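PDB 3TFW: putative O-methyltransferase from Klebsiella pneumoniae subsp. pneumoniae, which probably transfers the methyl group of S-adenosylmethionine to an oxygen atom of its substrate. Local coordinates for residues E35-A40 and R105-L110; P28-V33 and M81-P86; D143-K146 and H151-R154; A14-L19 and A48-Q53. All coordinates share one frame; numbering follows the deposited sequence.

Contact 1. Residues E35-A40 and R105-L110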
loop_
_atom_site.group_PDB
_atom_site.type_symbol
_atom_site.label_atom_id
_atom_site.label_comp_id
_atom_site.label_asym_id
_atom_site.label_seq_id
_atom_site.Cartn_x
_atom_site.Cartn_y
_atom_site.Cartn_z
ATOM N N GLU A 35 1.383 24.864 6.022
ATOM C CA GLU A 35 1.563 26.122 6.767
ATOM C C GLU A 35 0.210 26.788 7.043
ATOM O O GLU A 35 -0.048 27.255 8.161
ATOM C CB GLU A 35 2.483 27.079 5.991
ATOM C CG GLU A 35 3.946 26.662 5.972
ATOM C CD GLU A 35 4.804 27.428 4.951
ATOM O OE1 GLU A 35 4.295 28.316 4.231
ATOM O OE2 GLU A 35 6.010 27.124 4.869
ATOM N N ASN A 36 -0.648 26.821 6.018
ATOM C CA ASN A 36 -2.005 27.368 6.135
ATOM C C ASN A 36 -2.858 26.632 7.160
ATOM O O ASN A 36 -3.574 27.259 7.955
ATOM C CB ASN A 36 -2.719 27.322 4.778
ATOM C CG ASN A 36 -2.203 28.351 3.798
ATOM O OD1 ASN A 36 -1.455 29.266 4.160
ATOM N ND2 ASN A 36 -2.608 28.211 2.529
ATOM N N ASN A 37 -2.803 25.298 7.125
ATOM C CA ASN A 37 -3.539 24.469 8.083
ATOM C C ASN A 37 -3.158 24.768 9.530
ATOM O O ASN A 37 -4.028 24.935 10.391
ATOM C CB ASN A 37 -3.329 22.975 7.776
ATOM C CG ASN A 37 -4.007 22.548 6.487
ATOM O OD1 ASN A 37 -4.665 23.349 5.833
ATOM N ND2 ASN A 37 -3.857 21.277 6.126
ATOM N N HIS A 38 -1.854 24.819 9.784
ATOM C CA HIS A 38 -1.334 25.099 11.123
ATOM C C HIS A 38 -1.713 26.505 11.573
ATOM O O HIS A 38 -2.206 26.691 12.673
ATOM C CB HIS A 38 0.185 24.922 11.168
ATOM C CG HIS A 38 0.626 23.494 11.063
ATOM N ND1 HIS A 38 1.888 23.134 10.644
ATOM C CD2 HIS A 38 -0.035 22.339 11.303
ATOM C CE1 HIS A 38 1.990 21.815 10.643
ATOM N NE2 HIS A 38 0.835 21.309 11.034
ATOM N N ARG A 39 -1.495 27.481 10.695
ATOM C CA ARG A 39 -1.884 28.867 10.955
ATOM C C ARG A 39 -3.371 28.992 11.320
ATOM O O ARG A 39 -3.733 29.726 12.248
ATOM C CB ARG A 39 -1.525 29.747 9.750
ATOM C CG ARG A 39 -1.854 31.230 9.914
ATOM C CD ARG A 39 -1.227 32.056 8.796
ATOM N NE ARG A 39 0.184 31.716 8.615
ATOM C CZ ARG A 39 0.698 31.131 7.533
ATOM N NH1 ARG A 39 -0.071 30.834 6.490
ATOM N NH2 ARG A 39 1.998 30.851 7.490
ATOM N N ALA A 40 -4.230 28.250 10.615
ATOM C CA ALA A 40 -5.657 28.240 10.934
ATOM C C ALA A 40 -6.000 27.470 12.209
ATOM O O ALA A 40 -7.156 27.440 12.622
ATOM C CB ALA A 40 -6.477 27.711 9.746
ATOM N N ARG A 105 -10.900 25.316 1.029
ATOM C CA ARG A 105 -11.243 26.047 -0.213
ATOM C C ARG A 105 -10.045 26.875 -0.680
ATOM O O ARG A 105 -9.677 26.868 -1.862
ATOM C CB ARG A 105 -12.461 26.962 -0.017
ATOM C CG ARG A 105 -13.783 26.248 0.207
ATOM C CD ARG A 105 -14.989 27.185 0.094
ATOM N NE ARG A 105 -14.887 28.395 0.910
ATOM C CZ ARG A 105 -15.492 28.564 2.082
ATOM N NH1 ARG A 105 -16.256 27.605 2.584
ATOM N NH2 ARG A 105 -15.330 29.698 2.755
ATOM N N GLU A 106 -9.419 27.559 0.267
ATOM C CA GLU A 106 -8.237 28.360 -0.024
ATOM C C GLU A 106 -7.060 27.518 -0.517
ATOM O O GLU A 106 -6.358 27.922 -1.441
ATOM C CB GLU A 106 -7.862 29.204 1.190
ATOM C CG GLU A 106 -8.888 30.299 1.457
ATOM C CD GLU A 106 -8.707 31.015 2.785
ATOM O OE1 GLU A 106 -7.787 30.653 3.559
ATOM O OE2 GLU A 106 -9.500 31.950 3.057
ATOM N N ASN A 107 -6.852 26.349 0.090
ATOM C CA ASN A 107 -5.759 25.463 -0.307
ATOM C C ASN A 107 -5.969 24.818 -1.678
ATOM O O ASN A 107 -5.011 24.631 -2.431
ATOM C CB ASN A 107 -5.530 24.375 0.751
ATOM C CG ASN A 107 -4.907 24.914 2.020
ATOM O OD1 ASN A 107 -4.238 25.950 2.009
ATOM N ND2 ASN A 107 -5.119 24.210 3.127
ATOM N N LEU A 108 -7.222 24.478 -1.982
ATOM C CA LEU A 108 -7.593 23.933 -3.285
ATOM C C LEU A 108 -7.279 24.937 -4.395
ATOM O O LEU A 108 -6.760 24.566 -5.445
ATOM C CB LEU A 108 -9.078 23.519 -3.314
ATOM C CG LEU A 108 -9.465 22.354 -2.380
ATOM C CD1 LEU A 108 -10.975 22.135 -2.324
ATOM C CD2 LEU A 108 -8.729 21.051 -2.725
ATOM N N GLN A 109 -7.581 26.207 -4.143
ATOM C CA GLN A 109 -7.351 27.260 -5.121
ATOM C C GLN A 109 -5.855 27.486 -5.300
ATOM O O GLN A 109 -5.359 27.537 -6.431
ATOM C CB GLN A 109 -8.062 28.550 -4.689
ATOM C CG GLN A 109 -8.118 29.630 -5.773
ATOM C CD GLN A 109 -8.484 31.004 -5.225
ATOM O OE1 GLN A 109 -9.385 31.146 -4.389
ATOM N NE2 GLN A 109 -7.787 32.027 -5.703
ATOM N N LEU A 110 -5.142 27.598 -4.182
ATOM C CA LEU A 110 -3.693 27.776 -4.168
ATOM C C LEU A 110 -2.974 26.686 -4.973
ATOM O O LEU A 110 -2.040 26.970 -5.736
ATOM C CB LEU A 110 -3.201 27.815 -2.709
ATOM C CG LEU A 110 -1.747 27.524 -2.324
ATOM C CD1 LEU A 110 -0.762 28.488 -2.970
ATOM C CD2 LEU A 110 -1.621 27.571 -0.813
#

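Contact 2. Residues P28-V33 and M81-P86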
loop_
_atom_site.group_PDB
_atom_site.type_symbol
_atom_site.label_atom_id
_atom_site.label_comp_id
_atom_site.label_asym_id
_atom_site.label_seq_id
_atom_site.Cartn_x
_atom_site.Cartn_y
_atom_site.Cartn_z
ATOM N N PRO A 28 6.712 23.326 -3.046
ATOM C CA PRO A 28 6.405 24.634 -2.457
ATOM C C PRO A 28 4.924 24.806 -2.122
ATOM O O PRO A 28 4.593 25.313 -1.057
ATOM C CB PRO A 28 6.818 25.630 -3.558
ATOM C CG PRO A 28 7.768 24.882 -4.420
ATOM C CD PRO A 28 7.272 23.465 -4.402
ATOM N N VAL A 29 4.042 24.375 -3.015
ATOM C CA VAL A 29 2.603 24.511 -2.757
ATOM C C VAL A 29 2.117 23.614 -1.610
ATOM O O VAL A 29 1.350 24.069 -0.758
ATOM C CB VAL A 29 1.735 24.412 -4.061
ATOM C CG1 VAL A 29 2.378 23.523 -5.083
ATOM C CG2 VAL A 29 0.308 23.964 -3.766
ATOM N N LEU A 30 2.590 22.365 -1.554
ATOM C CA LEU A 30 2.227 21.478 -0.449
ATOM C C LEU A 30 2.744 21.992 0.890
ATOM O O LEU A 30 2.051 21.893 1.901
ATOM C CB LEU A 30 2.700 20.036 -0.688
ATOM C CG LEU A 30 1.984 19.242 -1.779
ATOM C CD1 LEU A 30 2.571 17.845 -1.860
ATOM C CD2 LEU A 30 0.479 19.182 -1.536
ATOM N N ASP A 31 3.963 22.537 0.889
ATOM C CA ASP A 31 4.525 23.183 2.076
ATOM C C ASP A 31 3.594 24.290 2.558
ATOM O O ASP A 31 3.303 24.384 3.743
ATOM C CB ASP A 31 5.913 23.783 1.782
ATOM C CG ASP A 31 6.999 22.730 1.561
ATOM O OD1 ASP A 31 6.869 21.587 2.044
ATOM O OD2 ASP A 31 8.010 23.065 0.905
ATOM N N ARG A 32 3.130 25.118 1.627
ATOM C CA ARG A 32 2.267 26.250 1.949
ATOM C C ARG A 32 0.893 25.791 2.444
ATOM O O ARG A 32 0.335 26.382 3.372
ATOM C CB ARG A 32 2.131 27.178 0.745
ATOM C CG ARG A 32 1.557 28.545 1.075
ATOM C CD ARG A 32 1.887 29.556 -0.010
ATOM N NE ARG A 32 1.033 30.738 0.095
ATOM C CZ ARG A 32 1.097 31.789 -0.714
ATOM N NH1 ARG A 32 1.984 31.827 -1.703
ATOM N NH2 ARG A 32 0.271 32.807 -0.528
ATOM N N VAL A 33 0.362 24.729 1.837
ATOM C CA VAL A 33 -0.908 24.141 2.294
ATOM C C VAL A 33 -0.837 23.766 3.773
ATOM O O VAL A 33 -1.749 24.086 4.537
ATOM C CB VAL A 33 -1.317 22.912 1.429
ATOM C CG1 VAL A 33 -2.414 22.101 2.114
ATOM C CG2 VAL A 33 -1.772 23.368 0.055
HETATM N N MSE A 81 -4.287 13.576 -4.150
HETATM C CA MSE A 81 -5.103 12.777 -5.042
HETATM C C MSE A 81 -5.514 13.536 -6.286
HETATM O O MSE A 81 -5.352 13.017 -7.397
HETATM C CB MSE A 81 -6.312 12.180 -4.307
HETATM C CG MSE A 81 -5.878 11.108 -3.310
HETATM SE SE MSE A 81 -7.423 10.277 -2.479
HETATM C CE MSE A 81 -7.907 11.752 -1.271
ATOM N N ALA A 82 -5.999 14.769 -6.112
ATOM C CA ALA A 82 -6.569 15.539 -7.228
ATOM C C ALA A 82 -5.569 15.852 -8.337
ATOM O O ALA A 82 -5.931 15.870 -9.520
ATOM C CB ALA A 82 -7.237 16.822 -6.716
ATOM N N ARG A 83 -4.305 16.066 -7.975
ATOM C CA ARG A 83 -3.256 16.319 -8.988
ATOM C C ARG A 83 -3.102 15.193 -10.005
ATOM O O ARG A 83 -2.650 15.424 -11.131
ATOM C CB ARG A 83 -1.910 16.559 -8.320
ATOM C CG ARG A 83 -1.751 17.939 -7.768
ATOM C CD ARG A 83 -0.627 17.941 -6.777
ATOM N NE ARG A 83 -0.263 19.293 -6.385
ATOM C CZ ARG A 83 0.863 19.599 -5.755
ATOM N NH1 ARG A 83 1.742 18.643 -5.463
ATOM N NH2 ARG A 83 1.117 20.860 -5.430
ATOM N N GLU A 84 -3.497 13.981 -9.616
ATOM C CA GLU A 84 -3.332 12.814 -10.470
ATOM C C GLU A 84 -4.527 12.547 -11.377
ATOM O O GLU A 84 -4.478 11.647 -12.200
ATOM C CB GLU A 84 -3.002 11.568 -9.632
ATOM C CG GLU A 84 -1.772 11.723 -8.751
ATOM C CD GLU A 84 -0.509 12.030 -9.536
ATOM O OE1 GLU A 84 -0.401 11.614 -10.703
ATOM O OE2 GLU A 84 0.385 12.684 -8.972
ATOM N N LEU A 85 -5.594 13.326 -11.223
ATOM C CA LEU A 85 -6.772 13.186 -12.069
ATOM C C LEU A 85 -6.517 13.698 -13.491
ATOM O O LEU A 85 -5.770 14.661 -13.676
ATOM C CB LEU A 85 -7.976 13.923 -11.452
ATOM C CG LEU A 85 -8.632 13.347 -10.189
ATOM C CD1 LEU A 85 -9.606 14.378 -9.603
ATOM C CD2 LEU A 85 -9.391 12.058 -10.507
ATOM N N PRO A 86 -7.144 13.056 -14.494
ATOM C CA PRO A 86 -7.149 13.607 -15.857
ATOM C C PRO A 86 -7.920 14.930 -15.913
ATOM O O PRO A 86 -8.576 15.306 -14.933
ATOM C CB PRO A 86 -7.878 12.527 -16.665
ATOM C CG PRO A 86 -8.737 11.821 -15.676
ATOM C CD PRO A 86 -7.922 11.810 -14.406
#

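Contact 3. Residues D143-K146 and H151-R154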
loop_
_atom_site.group_PDB
_atom_site.type_symbol
_atom_site.label_atom_id
_atom_site.label_comp_id
_atom_site.label_asym_id
_atom_site.label_seq_id
_atom_site.Cartn_x
_atom_site.Cartn_y
_atom_site.Cartn_z
ATOM N N ASP A 143 -11.887 8.884 5.883
ATOM C CA ASP A 143 -11.186 9.355 7.083
ATOM C C ASP A 143 -11.876 10.563 7.726
ATOM O O ASP A 143 -11.326 11.675 7.727
ATOM C CB ASP A 143 -9.737 9.710 6.768
ATOM C CG ASP A 143 -8.941 10.087 8.015
ATOM O OD1 ASP A 143 -9.359 9.727 9.151
ATOM O OD2 ASP A 143 -7.892 10.747 7.855
ATOM N N ALA A 144 -13.071 10.343 8.264
ATOM C CA ALA A 144 -13.799 11.389 8.992
ATOM C C ALA A 144 -14.117 10.947 10.423
ATOM O O ALA A 144 -13.241 10.420 11.135
ATOM C CB ALA A 144 -15.085 11.784 8.239
ATOM N N ASP A 145 -15.364 11.170 10.838
ATOM C CA ASP A 145 -15.849 10.753 12.149
ATOM C C ASP A 145 -15.994 9.231 12.217
ATOM O O ASP A 145 -16.890 8.625 11.610
ATOM C CB ASP A 145 -17.160 11.472 12.527
ATOM C CG ASP A 145 -18.265 11.275 11.497
ATOM O OD1 ASP A 145 -18.014 11.513 10.297
ATOM O OD2 ASP A 145 -19.388 10.885 11.889
ATOM N N LYS A 146 -15.088 8.633 12.977
ATOM C CA LYS A 146 -14.985 7.197 13.095
ATOM C C LYS A 146 -16.259 6.488 13.560
ATOM O O LYS A 146 -16.539 5.404 13.050
ATOM C CB LYS A 146 -13.777 6.814 13.967
ATOM C CG LYS A 146 -12.456 7.410 13.468
ATOM C CD LYS A 146 -12.039 6.779 12.141
ATOM C CE LYS A 146 -11.217 7.725 11.291
ATOM N NZ LYS A 146 -11.119 7.161 9.922
ATOM N N HIS A 151 -21.433 3.311 8.376
ATOM C CA HIS A 151 -22.360 4.000 7.469
ATOM C C HIS A 151 -21.663 4.479 6.200
ATOM O O HIS A 151 -22.215 4.388 5.097
ATOM C CB HIS A 151 -23.030 5.190 8.177
ATOM C CG HIS A 151 -23.851 4.800 9.367
ATOM N ND1 HIS A 151 -25.029 4.097 9.258
ATOM C CD2 HIS A 151 -23.670 5.030 10.690
ATOM C CE1 HIS A 151 -25.535 3.901 10.463
ATOM N NE2 HIS A 151 -24.729 4.455 11.350
ATOM N N TYR A 152 -20.451 5.004 6.367
ATOM C CA TYR A 152 -19.645 5.426 5.232
ATOM C C TYR A 152 -19.326 4.252 4.308
ATOM O O TYR A 152 -19.387 4.391 3.088
ATOM C CB TYR A 152 -18.370 6.131 5.701
ATOM C CG TYR A 152 -18.660 7.395 6.476
ATOM C CD1 TYR A 152 -19.693 8.246 6.086
ATOM C CD2 TYR A 152 -17.933 7.720 7.622
ATOM C CE1 TYR A 152 -19.996 9.394 6.801
ATOM C CE2 TYR A 152 -18.220 8.888 8.345
ATOM C CZ TYR A 152 -19.254 9.708 7.921
ATOM O OH TYR A 152 -19.548 10.857 8.606
ATOM N N LEU A 153 -19.035 3.088 4.889
ATOM C CA LEU A 153 -18.770 1.890 4.086
ATOM C C LEU A 153 -19.989 1.460 3.260
ATOM O O LEU A 153 -19.856 1.063 2.097
ATOM C CB LEU A 153 -18.276 0.727 4.965
ATOM C CG LEU A 153 -17.762 -0.541 4.245
ATOM C CD1 LEU A 153 -16.744 -0.240 3.121
ATOM C CD2 LEU A 153 -17.147 -1.504 5.252
ATOM N N ARG A 154 -21.172 1.534 3.867
ATOM C CA ARG A 154 -22.412 1.198 3.162
ATOM C C ARG A 154 -22.614 2.092 1.934
ATOM O O ARG A 154 -22.877 1.590 0.839
ATOM C CB ARG A 154 -23.617 1.271 4.107
ATOM C CG ARG A 154 -24.959 1.040 3.407
ATOM C CD ARG A 154 -26.126 1.026 4.396
ATOM N NE ARG A 154 -26.427 2.356 4.909
ATOM C CZ ARG A 154 -26.097 2.762 6.127
ATOM N NH1 ARG A 154 -25.469 1.935 6.954
ATOM N NH2 ARG A 154 -26.392 3.987 6.525
#

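Contact 4. Residues A14-L19 and A48-Q53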
loop_
_atom_site.group_PDB
_atom_site.type_symbol
_atom_site.label_atom_id
_atom_site.label_comp_id
_atom_site.label_asym_id
_atom_site.label_seq_id
_atom_site.Cartn_x
_atom_site.Cartn_y
_atom_site.Cartn_z
ATOM N N ALA A 14 13.367 9.369 12.121
ATOM C CA ALA A 14 14.633 9.352 11.380
ATOM C C ALA A 14 14.516 8.605 10.052
ATOM O O ALA A 14 14.942 9.110 9.009
ATOM C CB ALA A 14 15.757 8.745 12.235
ATOM N N VAL A 15 13.935 7.406 10.102
ATOM C CA VAL A 15 13.757 6.582 8.906
ATOM C C VAL A 15 12.846 7.283 7.896
ATOM O O VAL A 15 13.183 7.358 6.710
ATOM C CB VAL A 15 13.241 5.160 9.250
ATOM C CG1 VAL A 15 12.947 4.371 7.980
ATOM C CG2 VAL A 15 14.274 4.416 10.089
ATOM N N ASP A 16 11.716 7.811 8.374
ATOM C CA ASP A 16 10.815 8.605 7.518
ATOM C C ASP A 16 11.548 9.773 6.858
ATOM O O ASP A 16 11.431 9.975 5.651
ATOM C CB ASP A 16 9.581 9.098 8.293
ATOM C CG ASP A 16 8.282 8.379 7.889
ATOM O OD1 ASP A 16 8.319 7.269 7.299
ATOM O OD2 ASP A 16 7.202 8.934 8.177
ATOM N N ASN A 17 12.322 10.523 7.647
ATOM C CA ASN A 17 13.099 11.649 7.118
ATOM C C ASN A 17 14.033 11.238 5.990
ATOM O O ASN A 17 14.075 11.896 4.955
ATOM C CB ASN A 17 13.898 12.356 8.222
ATOM C CG ASN A 17 13.011 13.009 9.269
ATOM O OD1 ASN A 17 11.863 13.371 9.000
ATOM N ND2 ASN A 17 13.549 13.164 10.480
ATOM N N TYR A 18 14.781 10.153 6.198
ATOM C CA TYR A 18 15.638 9.595 5.156
ATOM C C TYR A 18 14.840 9.206 3.909
ATOM O O TYR A 18 15.154 9.643 2.805
ATOM C CB TYR A 18 16.411 8.382 5.679
ATOM C CG TYR A 18 17.230 7.677 4.615
ATOM C CD1 TYR A 18 18.361 8.277 4.064
ATOM C CD2 TYR A 18 16.872 6.404 4.159
ATOM C CE1 TYR A 18 19.114 7.634 3.085
ATOM C CE2 TYR A 18 17.619 5.755 3.188
ATOM C CZ TYR A 18 18.738 6.372 2.658
ATOM O OH TYR A 18 19.480 5.731 1.696
ATOM N N LEU A 19 13.814 8.382 4.101
ATOM C CA LEU A 19 13.035 7.853 2.981
ATOM C C LEU A 19 12.378 8.965 2.167
ATOM O O LEU A 19 12.459 8.971 0.934
ATOM C CB LEU A 19 11.992 6.843 3.477
ATOM C CG LEU A 19 12.545 5.507 3.978
ATOM C CD1 LEU A 19 11.462 4.674 4.613
ATOM C CD2 LEU A 19 13.224 4.743 2.843
ATOM N N ALA A 48 1.369 12.100 6.364
ATOM C CA ALA A 48 2.777 12.352 6.068
ATOM C C ALA A 48 2.983 12.335 4.551
ATOM O O ALA A 48 2.176 11.748 3.829
ATOM C CB ALA A 48 3.652 11.301 6.751
ATOM N N ALA A 49 4.054 12.963 4.061
ATOM C CA ALA A 49 4.277 13.083 2.616
ATOM C C ALA A 49 4.339 11.735 1.896
ATOM O O ALA A 49 3.898 11.624 0.761
ATOM C CB ALA A 49 5.537 13.902 2.317
ATOM N N ASN A 50 4.899 10.722 2.553
ATOM C CA ASN A 50 4.994 9.397 1.927
ATOM C C ASN A 50 3.626 8.731 1.802
ATOM O O ASN A 50 3.384 7.972 0.858
ATOM C CB ASN A 50 6.009 8.487 2.643
ATOM C CG ASN A 50 5.659 8.237 4.103
ATOM O OD1 ASN A 50 5.071 9.084 4.768
ATOM N ND2 ASN A 50 6.040 7.071 4.614
ATOM N N GLN A 51 2.743 9.016 2.755
ATOM C CA GLN A 51 1.364 8.522 2.691
ATOM C C GLN A 51 0.598 9.236 1.575
ATOM O O GLN A 51 -0.132 8.602 0.823
ATOM C CB GLN A 51 0.651 8.672 4.030
ATOM C CG GLN A 51 1.365 7.950 5.185
ATOM C CD GLN A 51 0.747 8.252 6.546
ATOM O OE1 GLN A 51 0.165 9.318 6.759
ATOM N NE2 GLN A 51 0.881 7.308 7.479
ATOM N N GLY A 52 0.778 10.551 1.463
ATOM C CA GLY A 52 0.202 11.308 0.343
ATOM C C GLY A 52 0.626 10.763 -1.015
ATOM O O GLY A 52 -0.206 10.575 -1.911
ATOM N N GLN A 53 1.922 10.509 -1.179
ATOM C CA GLN A 53 2.436 9.982 -2.438
ATOM C C GLN A 53 1.844 8.602 -2.731
ATOM O O GLN A 53 1.561 8.273 -3.882
ATOM C CB GLN A 53 3.982 9.951 -2.422
ATOM C CG GLN A 53 4.637 9.545 -3.732
ATOM C CD GLN A 53 4.307 10.450 -4.885
ATOM O OE1 GLN A 53 3.290 10.278 -5.574
ATOM N NE2 GLN A 53 5.192 11.398 -5.143
HETATM O O HOH W 1 6.273 5.313 6.984
HETATM O O HOH W 2 4.846 8.050 7.355
#

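Contact 1. Residues E35-A40 and R105-L110
Asn-36 and Asn-107 both set CG anti to their own carbonyl carbon (chi1 -73° and -72°), and this aims their amides at each other from two antiparallel helix segments. The side chains run past one another in opposite directions, and their amides end nearly coplanar. In that pose ND2 of Asn-36 donates to OD1 of Asn-107 at 2.8 Å, with an almost straight N-H...O angle of 172°, and it approaches the oxygen nearly head-on to the C=O bond. The other half of the Asn-107 amide turns to Asn-37, the next residue of helix 28-39: its ND2 lies 2.9 Å from OD1 of Asn-37. That bond is weak and strongly bent, and the two amide planes are twisted well apart. The same ND2 also donates to the backbone O of Gly-74, while ND2 of Asn-37 is held by Asp-46. Asparagine suits all three places, since one short side chain offers both a donor and an acceptor. Beside the straight bond, CD2 of Leu-110 packs 3.5 Å from ND2 of Asn-36 and borders the polar pair with a methyl group. The segment axes are 10.9 Å apart, a gap that amides can span. Helix 98-110 is thereby tied to helix 28-39 and to the glycine-rich loop after strand 66-70, the loop that in class I methyltransferases of Rossmann-like fold binds S-adenosylmethionine.

Contact 2. Residues P28-V33 and M81-P86
The guanidinium of Arg-83 meets Val-29 at its edge and Leu-30 over one face. Its NH2 comes 3.6 Å from CG2 of Val-29. The 3.0 Å approach of NH2 to CG1 of Val-29 is too close for ordinary packing, and with the valine chi1 of 31° lying away from any staggered position, the exact placing of that methyl is doubtful. Leu-30 crosses the group at a slant: its CG is 3.7 Å and its CD1 3.8 Å from NH1 of Arg-83, while CD2 sits 4.0 Å above the guanidinium plane, displaced toward the rim. Arginine suits this position because its long chain, extended from CG to NE, carries the charge across a wide gap between backbones, and its flat head tolerates apolar neighbours. What fixes that head is Asp-27, just before the helix, whose OD2 forms a salt bridge with NH1 of Arg-83. OD1 of the same aspartate accepts the backbone N-H of Leu-30, and weakly that of Val-29, so one carboxylate positions both sides of the contact. Further out, Arg-83 stands within a type I turn from Ala-82 to Leu-85, and neighbouring Glu-84 is salt-bridged to Arg-60. Leu-30 also packs on Tyr-76, Ile-79 and Trp-80 of helix 76-82. The turn lies between helix 76-82 and strand 90-95, within the first beta-alpha-beta crossover of the Rossmann-like methyltransferase fold.

Contact 3. Residues D143-K146 and H151-R154
Tyr-152 brings the hydroxyl end of its ring up to the carboxylate of Asp-145, which meets it at the edge; the side chains cross at about a right angle, with the carboxylate and ring planes 76° apart. The phenol OH donates to OD1 of Asp-145; the 2.4 Å between OH and OD1 is very short, so its exact length is doubtful. Asp-145 tucks CG between its backbone N and carbonyl carbon (chi1 56°), folding the carboxylate back over its own backbone and bringing OD1 to the phenol. OD2 of Asp-145 takes a weak hydrogen bond from Asn-148 instead. Next to it, CB of Ala-144 rests 4.3 Å from CE2 of Tyr-152, and its small methyl lets the loop lie close to the ring. NZ of Lys-146 forms a salt bridge, weak as a hydrogen bond, with OD1 of Asp-143 at 3.2 Å, and also donates to the backbone O of Asp-169. Asp-143, Asp-169 and Asn-170 probably correspond to the metal-binding residues of relatives such as catechol O-methyltransferase, so this loop probably borders the active site. Tyr-152 pins the loop after strand 139-142 to helix 149-158; its ring also packs on Ala-124, Leu-125 and Leu-128 of helix 124-129 and on Ile-70 of strand 66-70.

Contact 4. Residues A14-L19 and A48-Q53
Asp-16 directs its CB toward Asn-50, from helix 8-23 toward the start of helix 49-62. The chi1 of -108° lies off the staggered positions, and CG comes 4.2 Å from ND2 of Asn-50. At the tip, OD1 is 3.5 Å from the same ND2, and water bridges the two side chains twice. Water 1 sits 2.8 Å from OD1 of Asp-16 and accepts from ND2 of Asn-50 at 3.0 Å. Water 2 lies 2.6 Å from OD2 of Asp-16 and 2.8 Å from OD1 of Asn-50. The carboxylate and amide planes stand almost perpendicular, and each oxygen of the acid serves one bridge. Here the N-terminal helix 8-23 meets the start of helix 49-62 at the dimer interface, against strand 203-211 of the second subunit, an outermost strand of that chain's sheet: OD1 of Asp-16 accepts from Gln-209 and ND2 of Asn-50 donates to the backbone O of Ala-207, both of the second subunit. An acid with two acceptor oxygens and an amide that both donates and accepts hydrogen bonds suit such a shared polar junction. OD2 of Asp-16 also accepts the backbone N-H of Thr-213 in its own chain, and lies 4.5 Å from CB of Ala-48, the N-cap residue of helix 49-62. Asn-50 places CG between its backbone N and carbonyl carbon (chi1 60°), turning the amide to the waters, while its backbone O is hydrogen-bonded to OG1 of Thr-206 of the second subunit.

In the fold
Contacts 1 and 2 share helix 28-39 and touch directly, their centres 12 Å apart: Leu-110 packs on Arg-32 and Asn-107 on Val-33, so the two form one continuous patch where this helix meets helices 76-82 and 98-110. Contact 4 lies 16 Å from contact 2, centre to centre, and comes within about 5 Å of it, nearest atoms, without touching; among the four, it alone has the second subunit against its segments. Contact 3 stands on the opposite side of the chain's centre from contacts 2 and 4, with its centre 24 Å and 26 Å from theirs. Its centre is also 24 Å from that of contact 1, which reaches the likely cofactor loop through Gly-74, whereas contact 3 adjoins the putative metal site.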